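Local coordinates for protein C-type lectin domain family 4, member b1 (Mus musculus, PDB 6LKR) that is a calcium-binding C-type lectin receptor of the immune cell surface that probably binds carbohydrate and may recognise pathogen-derived phosphoglycolipids, at residues 28-31 with 32-35. Residues are numbered along the deposited sequence; the frame is centred on the assembly and turned at random.
Sequences WNKS and EENC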
# COMPACT_ATOMS: atom_id res chain seq x y z
N TRP A 28 18.95 -9.51 -4.89
CA TRP A 28 17.60 -9.01 -4.54
C TRP A 28 16.93 -10.01 -3.59
O TRP A 28 16.39 -9.57 -2.56
CB TRP A 28 16.78 -8.76 -5.81
CG TRP A 28 15.47 -8.07 -5.56
CD1 TRP A 28 15.22 -6.73 -5.58
CD2 TRP A 28 14.22 -8.71 -5.25
NE1 TRP A 28 13.91 -6.49 -5.30
CE2 TRP A 28 13.27 -7.68 -5.09
CE3 TRP A 28 13.82 -10.04 -5.10
CZ2 TRP A 28 11.93 -7.95 -4.79
CZ3 TRP A 28 12.50 -10.30 -4.79
CH2 TRP A 28 11.57 -9.27 -4.65
N ASN A 29 16.97 -11.31 -3.90
CA ASN A 29 16.31 -12.35 -3.07
C ASN A 29 16.89 -12.36 -1.65
O ASN A 29 16.11 -12.44 -0.68
CB ASN A 29 16.44 -13.75 -3.67
CG ASN A 29 15.48 -14.01 -4.82
OD1 ASN A 29 14.44 -13.36 -4.92
ND2 ASN A 29 15.82 -14.96 -5.67
N LYS A 30 18.22 -12.30 -1.53
CA LYS A 30 18.93 -12.35 -0.22
C LYS A 30 18.66 -11.05 0.55
O LYS A 30 18.59 -11.11 1.79
CB LYS A 30 20.43 -12.57 -0.44
CG LYS A 30 20.80 -13.95 -0.98
CD LYS A 30 20.30 -15.10 -0.13
CE LYS A 30 20.84 -16.44 -0.59
NZ LYS A 30 22.30 -16.54 -0.38
N SER A 31 18.50 -9.93 -0.16
CA SER A 31 18.13 -8.61 0.42
C SER A 31 16.70 -8.66 0.97
O SER A 31 16.48 -8.23 2.12
CB SER A 31 18.29 -7.50 -0.59
OG SER A 31 19.64 -7.37 -1.00
N GLU A 32 15.74 -9.17 0.19
CA GLU A 32 14.34 -9.32 0.66
C GLU A 32 14.32 -10.30 1.85
O GLU A 32 13.58 -10.03 2.82
CB GLU A 32 13.40 -9.77 -0.47
CG GLU A 32 11.97 -10.04 -0.01
CD GLU A 32 11.19 -8.92 0.65
OE1 GLU A 32 11.63 -7.76 0.60
OE2 GLU A 32 10.11 -9.20 1.21
N GLU A 33 15.08 -11.39 1.78
CA GLU A 33 15.15 -12.40 2.87
C GLU A 33 15.62 -11.72 4.16
O GLU A 33 14.99 -11.94 5.20
CB GLU A 33 16.07 -13.56 2.48
CG GLU A 33 16.18 -14.63 3.55
CD GLU A 33 17.11 -15.77 3.16
OE1 GLU A 33 18.31 -15.51 2.92
OE2 GLU A 33 16.62 -16.91 3.09
N ASN A 34 16.66 -10.89 4.08
CA ASN A 34 17.20 -10.15 5.26
C ASN A 34 16.11 -9.24 5.83
O ASN A 34 15.90 -9.28 7.06
CB ASN A 34 18.46 -9.35 4.93
CG ASN A 34 19.01 -8.60 6.12
OD1 ASN A 34 19.26 -9.20 7.17
ND2 ASN A 34 19.15 -7.29 5.99
N CYS A 35 15.41 -8.47 5.00
CA CYS A 35 14.28 -7.62 5.46
C CYS A 35 13.25 -8.52 6.16
O CYS A 35 12.85 -8.17 7.27
CB CYS A 35 13.65 -6.80 4.34
SG CYS A 35 14.72 -5.55 3.58
O HOH W 1 19.46 -12.89 3.56
O HOH W 2 18.21 -6.34 3.26
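Over one face of the Trp28 indole lies CB of Glu32, one helical turn on, 4.4 Å from ring atom CZ3, while OD1 of Asn29 sits in plane at the ring edge. Trp28 sends its ring inward with CG anti to the backbone N (chi1 -172°); there it packs edge-to-face with Phe65, and NE1 is satisfied by the carbonyl of Ile66. Glu32 offers its aliphatic base to the indole and then bends at chi2 (59°), which carries the carboxylate to His41 ND1 and the amide of Leu42, so both oxygens of this partly exposed acid are bonded.

The turn itself is plain alpha-helix: Glu32 N gives its hydrogen to Trp28 O at 2.9 Å, and Cys35 N does the same to Ser31 O at 3.1 Å. This is part of helix 28-37 of the C-type lectin fold, packed on strand 41-42 and tied to strand 126-132 by the disulfide Cys35-Cys129. Small Ser31 fits the buried side beside Leu42, its OG turned back to the carbonyl of Ser27.

On the exposed side, a place that suits long, charged chains, Lys30 and Glu33 run side by side. Lys30 is modelled in two conformers; in the one given, CD lies 3.7 Å from OE1 of Glu33 and NZ 5.3 Å from that oxygen, probably no more than a mild attraction. A water links Glu33 OE1 to Lys30 O, donating to both. A second water donates to Ser31 O at 2.8 Å and accepts from Asn34 ND2, while CB of Asn34 packs against the carbonyls of Lys30 and Ser31.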